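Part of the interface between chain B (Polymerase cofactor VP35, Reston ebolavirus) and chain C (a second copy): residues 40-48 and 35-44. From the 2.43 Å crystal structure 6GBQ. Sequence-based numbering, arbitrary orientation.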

ATOM      1  N   ILE B  40     -10.460   1.947   3.759  1.00 76.67           N
ATOM      2  CA  ILE B  40     -10.825   1.075   2.643  1.00 73.81           C
ATOM      3  C   ILE B  40     -11.012  -0.384   3.095  1.00 74.04           C
ATOM      4  O   ILE B  40     -11.768  -1.121   2.470  1.00 72.38           O
ATOM      5  N   GLN B  41     -10.372  -0.781   4.198  1.00 78.61           N
ATOM      6  CA  GLN B  41     -10.309  -2.202   4.621  1.00 83.22           C
ATOM      7  C   GLN B  41     -11.660  -2.900   4.833  1.00 86.48           C
ATOM      8  O   GLN B  41     -11.767  -4.115   4.637  1.00 87.15           O
ATOM      9  N   ASP B  42     -12.680  -2.134   5.216  1.00 88.99           N
ATOM     10  CA  ASP B  42     -14.010  -2.682   5.519  1.00 91.12           C
ATOM     11  C   ASP B  42     -15.051  -2.468   4.395  1.00 87.15           C
ATOM     12  O   ASP B  42     -16.244  -2.708   4.607  1.00 89.16           O
ATOM     13  N   MET B  43     -14.597  -2.075   3.201  1.00 80.60           N
ATOM     14  CA  MET B  43     -15.499  -1.701   2.096  1.00 78.19           C
ATOM     15  C   MET B  43     -15.860  -2.840   1.128  1.00 74.74           C
ATOM     16  O   MET B  43     -16.575  -2.611   0.155  1.00 70.59           O
ATOM     17  N   GLY B  44     -15.376  -4.055   1.394  1.00 73.81           N
ATOM     18  CA  GLY B  44     -15.871  -5.252   0.718  1.00 73.32           C
ATOM     19  C   GLY B  44     -17.364  -5.499   0.929  1.00 75.05           C
ATOM     20  O   GLY B  44     -18.041  -5.993   0.023  1.00 74.53           O
ATOM     21  N   LYS B  45     -17.879  -5.156   2.111  1.00 77.10           N
ATOM     22  CA  LYS B  45     -19.306  -5.326   2.414  1.00 79.55           C
ATOM     23  C   LYS B  45     -20.199  -4.332   1.645  1.00 76.75           C
ATOM     24  O   LYS B  45     -21.318  -4.678   1.276  1.00 78.29           O
ATOM     25  N   VAL B  46     -19.705  -3.118   1.401  1.00 73.72           N
ATOM     26  CA  VAL B  46     -20.435  -2.116   0.601  1.00 71.60           C
ATOM     27  C   VAL B  46     -20.575  -2.615  -0.836  1.00 68.88           C
ATOM     28  O   VAL B  46     -21.662  -2.537  -1.431  1.00 68.78           O
ATOM     29  N   ILE B  47     -19.471  -3.120  -1.375  1.00 65.05           N
ATOM     30  CA  ILE B  47     -19.445  -3.670  -2.725  1.00 63.61           C
ATOM     31  C   ILE B  47     -20.391  -4.875  -2.804  1.00 63.49           C
ATOM     32  O   ILE B  47     -21.131  -5.016  -3.776  1.00 61.78           O
ATOM     33  N   SER B  48     -20.358  -5.727  -1.775  1.00 65.97           N
ATOM     34  CA  SER B  48     -21.228  -6.908  -1.686  1.00 68.50           C
ATOM     35  C   SER B  48     -22.704  -6.543  -1.672  1.00 68.61           C
ATOM     36  O   SER B  48     -23.512  -7.238  -2.290  1.00 67.75           O
TER
ATOM     37  N   SER C  35      -0.218  -6.958   5.302  1.00 63.92           N
ATOM     38  CA  SER C  35      -1.496  -7.441   5.851  1.00 65.41           C
ATOM     39  C   SER C  35      -2.675  -6.536   5.505  1.00 64.03           C
ATOM     40  O   SER C  35      -3.740  -7.024   5.180  1.00 66.23           O
ATOM     41  N   SER C  36      -2.486  -5.227   5.590  1.00 63.51           N
ATOM     42  CA  SER C  36      -3.554  -4.270   5.273  1.00 65.31           C
ATOM     43  C   SER C  36      -4.039  -4.327   3.821  1.00 63.93           C
ATOM     44  O   SER C  36      -5.171  -3.944   3.534  1.00 62.87           O
ATOM     45  N   LEU C  37      -3.180  -4.775   2.911  1.00 64.09           N
ATOM     46  CA  LEU C  37      -3.549  -4.906   1.505  1.00 63.86           C
ATOM     47  C   LEU C  37      -4.326  -6.169   1.178  1.00 64.72           C
ATOM     48  O   LEU C  37      -5.029  -6.182   0.171  1.00 65.25           O
ATOM     49  N   LYS C  38      -4.190  -7.227   1.981  1.00 66.94           N
ATOM     50  CA  LYS C  38      -4.899  -8.497   1.708  1.00 68.93           C
ATOM     51  C   LYS C  38      -6.424  -8.358   1.556  1.00 66.97           C
ATOM     52  O   LYS C  38      -6.960  -8.796   0.545  1.00 65.00           O
ATOM     53  N   PRO C  39      -7.118  -7.739   2.538  1.00 67.99           N
ATOM     54  CA  PRO C  39      -8.575  -7.596   2.379  1.00 69.20           C
ATOM     55  C   PRO C  39      -8.991  -6.780   1.144  1.00 70.35           C
ATOM     56  O   PRO C  39     -10.057  -7.041   0.579  1.00 73.50           O
ATOM     57  N   ILE C  40      -8.144  -5.834   0.728  1.00 67.98           N
ATOM     58  CA  ILE C  40      -8.349  -5.055  -0.493  1.00 68.06           C
ATOM     59  C   ILE C  40      -8.133  -5.935  -1.739  1.00 68.53           C
ATOM     60  O   ILE C  40      -8.902  -5.829  -2.696  1.00 67.31           O
ATOM     61  N   GLN C  41      -7.089  -6.773  -1.737  1.00 69.84           N
ATOM     62  CA  GLN C  41      -6.897  -7.801  -2.788  1.00 73.65           C
ATOM     63  C   GLN C  41      -8.093  -8.763  -2.883  1.00 72.59           C
ATOM     64  O   GLN C  41      -8.492  -9.146  -3.981  1.00 70.70           O
ATOM     65  N   ASP C  42      -8.664  -9.129  -1.737  1.00 73.04           N
ATOM     66  CA  ASP C  42      -9.826 -10.036  -1.687  1.00 78.07           C
ATOM     67  C   ASP C  42     -11.136  -9.457  -2.250  1.00 77.27           C
ATOM     68  O   ASP C  42     -12.061 -10.222  -2.550  1.00 80.01           O
ATOM     69  N   MET C  43     -11.217  -8.127  -2.384  1.00 74.91           N
ATOM     70  CA  MET C  43     -12.343  -7.465  -3.056  1.00 74.32           C
ATOM     71  C   MET C  43     -12.370  -7.687  -4.576  1.00 73.18           C
ATOM     72  O   MET C  43     -13.308  -7.253  -5.232  1.00 75.45           O
ATOM     73  N   GLY C  44     -11.347  -8.334  -5.138  1.00 71.55           N
ATOM     74  CA  GLY C  44     -11.314  -8.698  -6.551  1.00 70.38           C
ATOM     75  C   GLY C  44     -12.543  -9.437  -7.031  1.00 70.19           C
ATOM     76  O   GLY C  44     -13.250  -8.945  -7.901  1.00 71.04           O
TER

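Two copies of the VP35 cofactor meet here through a small contact that buries 394 Å², summed over both sides. Two long, flexible side chains account for much of it: Gln41(B) at one end and Met43(C) at the other. The two copies of Ile40 lie between them. The backbones come near each other at Gln41(B) and Pro39(C), with their CA atoms 6.1 Å apart, and again at Gly44(B) and Met43(C), with their CA atoms 5.6 Å apart.

Gln41(B) has the largest covered area, 95 Å². Its CA-to-CB bond points sideways, but the end of the side chain comes nearer to chain C. Chi1 is m (-74°) and chi2 is t (-161°), so the chain is extended before the amide. That reach brings OE1 to Ser36(C). The hydroxyl OG of Ser36(C) donates a hydrogen bond to OE1 of Gln41(B), at 2.9 Å. This is the only hydrogen bond across the two stretches. Ser36(C) is buried, with chi1 m, so the bond satisfies a polar group away from solvent. On the other arm of the amide, NE2 of Gln41(B) lies 3.6 Å from CG of Pro39(C). This is a packing contact against the proline ring, which has a C-gamma endo pucker and whose CA-to-CB bond points toward chain B.

Met43(C) is buried and nearly matches Gln41(B), with 89 Å² covered. It points toward chain B. Chi1 is m (-67°), chi2 is t (167°) and chi3 is p (47°), so the chain bends at its end. The side chain lies along the turn and the start of the helix in chain B. Its CG is 3.8 Å from CA of Gly44(B). Glycine has no side chain, so this contact is made directly to the backbone. The sulfur SD of Met43(C) is 4.2 Å from the carbonyl carbon C of Met43(B). The methyl CE of Met43(C) reaches Ile47(B), where it lies 4.1 Å from CG1. Ile47(B) is buried, points toward chain C, and has both chi1 and chi2 m.

The two copies of Ile40 make the apolar middle of the contact. CG2 of Ile40(B) is 4.0 Å from CD1 of Ile40(C). The matching residues do not approach in the same way. Ile40(B) points toward chain C, whereas Ile40(C) starts sideways and its end comes nearer. Both have chi1 m and chi2 t, and both are buried.

Part of the chain B stretch is a turn. It is a type I beta turn from Ile40(B) to Met43(B), with N of Met43(B) hydrogen-bonded to O of Ile40(B) at 3.1 Å. Asp42(B) points away from chain C and takes no part in the contact. Met43(B) contributes little, because the end of its side chain leads away. The contact is therefore mainly apolar, with a single polar link at Gln41(B).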

ATOM      1  CB  ILE B  40      -9.775   1.199   1.502  1.00 70.27           C
ATOM      2  CG1 ILE B  40      -9.737   2.647   0.978  1.00 71.72           C
ATOM      3  CG2 ILE B  40     -10.086   0.261   0.342  1.00 69.47           C
ATOM      4  CD1 ILE B  40      -8.445   3.052   0.304  1.00 71.03           C
ATOM      5  CB  GLN B  41      -9.434  -2.368   5.886  1.00 86.87           C
ATOM      6  CG  GLN B  41      -7.928  -2.230   5.622  1.00 86.02           C
ATOM      7  CD  GLN B  41      -7.044  -2.829   6.709  1.00 91.01           C
ATOM      8  OE1 GLN B  41      -6.116  -2.176   7.198  1.00 95.02           O
ATOM      9  NE2 GLN B  41      -7.309  -4.077   7.078  1.00 94.32           N
ATOM     10  CB  ASP B  42     -14.521  -2.158   6.889  1.00 98.26           C
ATOM     11  CG  ASP B  42     -14.462  -0.623   7.028  1.00100.63           C
ATOM     12  OD1 ASP B  42     -13.976   0.074   6.105  1.00 97.07           O
ATOM     13  OD2 ASP B  42     -14.902  -0.117   8.086  1.00105.78           O
ATOM     14  CB  MET B  43     -14.920  -0.521   1.317  1.00 77.37           C
ATOM     15  CG  MET B  43     -14.924   0.784   2.093  1.00 80.61           C
ATOM     16  SD  MET B  43     -14.443   2.141   1.018  1.00 83.67           S
ATOM     17  CE  MET B  43     -14.728   3.556   2.089  1.00 87.08           C
ATOM     18  CB  LYS B  45     -19.569  -5.255   3.928  1.00 84.77           C
ATOM     19  CG  LYS B  45     -19.553  -3.849   4.510  1.00 88.87           C
ATOM     20  CD  LYS B  45     -19.242  -3.833   6.002  1.00 94.56           C
ATOM     21  CE  LYS B  45     -18.902  -2.423   6.486  1.00 97.36           C
ATOM     22  NZ  LYS B  45     -18.123  -2.389   7.761  1.00101.74           N
ATOM     23  CB  VAL B  46     -19.732  -0.725   0.606  1.00 70.71           C
ATOM     24  CG1 VAL B  46     -20.336   0.223  -0.427  1.00 70.47           C
ATOM     25  CG2 VAL B  46     -19.803  -0.089   1.987  1.00 73.69           C
ATOM     26  CB  ILE B  47     -18.015  -4.098  -3.144  1.00 63.45           C
ATOM     27  CG1 ILE B  47     -17.058  -2.894  -3.184  1.00 63.65           C
ATOM     28  CG2 ILE B  47     -18.027  -4.822  -4.496  1.00 63.86           C
ATOM     29  CD1 ILE B  47     -17.225  -1.971  -4.367  1.00 64.14           C
ATOM     30  CB  SER B  48     -20.925  -7.745  -0.436  1.00 70.91           C
ATOM     31  OG  SER B  48     -19.640  -8.322  -0.506  1.00 73.98           O
TER
ATOM     32  CB  SER C  35      -1.425  -7.612   7.381  1.00 66.42           C
ATOM     33  OG  SER C  35      -0.641  -8.735   7.734  1.00 68.26           O
ATOM     34  CB  SER C  36      -3.117  -2.837   5.618  1.00 68.06           C
ATOM     35  OG  SER C  36      -3.244  -2.608   7.017  1.00 74.01           O
ATOM     36  CB  LEU C  37      -2.317  -4.821   0.600  1.00 62.61           C
ATOM     37  CG  LEU C  37      -1.781  -3.408   0.396  1.00 62.67           C
ATOM     38  CD1 LEU C  37      -0.367  -3.512  -0.151  1.00 64.18           C
ATOM     39  CD2 LEU C  37      -2.667  -2.564  -0.517  1.00 60.82           C
ATOM     40  CB  LYS C  38      -4.561  -9.578   2.742  1.00 71.80           C
ATOM     41  CG  LYS C  38      -3.229 -10.263   2.486  1.00 75.35           C
ATOM     42  CD  LYS C  38      -3.018 -11.449   3.424  1.00 80.06           C
ATOM     43  CE  LYS C  38      -1.618 -12.037   3.296  1.00 81.99           C
ATOM     44  NZ  LYS C  38      -0.555 -11.052   3.659  1.00 81.81           N
ATOM     45  CB  PRO C  39      -9.036  -6.920   3.685  1.00 70.05           C
ATOM     46  CG  PRO C  39      -7.807  -6.482   4.397  1.00 70.07           C
ATOM     47  CD  PRO C  39      -6.643  -7.246   3.846  1.00 68.97           C
ATOM     48  CB  ILE C  40      -7.416  -3.807  -0.559  1.00 69.08           C
ATOM     49  CG1 ILE C  40      -7.580  -2.931   0.689  1.00 69.75           C
ATOM     50  CG2 ILE C  40      -7.698  -2.967  -1.812  1.00 67.86           C
ATOM     51  CD1 ILE C  40      -6.655  -1.733   0.726  1.00 71.57           C
ATOM     52  CB  GLN C  41      -5.610  -8.622  -2.567  1.00 77.49           C
ATOM     53  CG  GLN C  41      -4.310  -7.858  -2.783  1.00 80.34           C
ATOM     54  CD  GLN C  41      -3.054  -8.589  -2.286  1.00 84.44           C
ATOM     55  OE1 GLN C  41      -3.128  -9.613  -1.594  1.00 87.93           O
ATOM     56  NE2 GLN C  41      -1.884  -8.050  -2.638  1.00 83.84           N
ATOM     57  CB  ASP C  42     -10.069 -10.531  -0.251  1.00 80.51           C
ATOM     58  CG  ASP C  42      -8.896 -11.334   0.307  1.00 82.41           C
ATOM     59  OD1 ASP C  42      -8.105 -11.894  -0.488  1.00 82.19           O
ATOM     60  OD2 ASP C  42      -8.763 -11.396   1.551  1.00 85.26           O
ATOM     61  CB  MET C  43     -12.341  -5.957  -2.768  1.00 75.20           C
ATOM     62  CG  MET C  43     -12.634  -5.585  -1.325  1.00 77.73           C
ATOM     63  SD  MET C  43     -12.280  -3.858  -0.895  1.00 83.28           S
ATOM     64  CE  MET C  43     -13.020  -2.968  -2.251  1.00 79.41           C
TER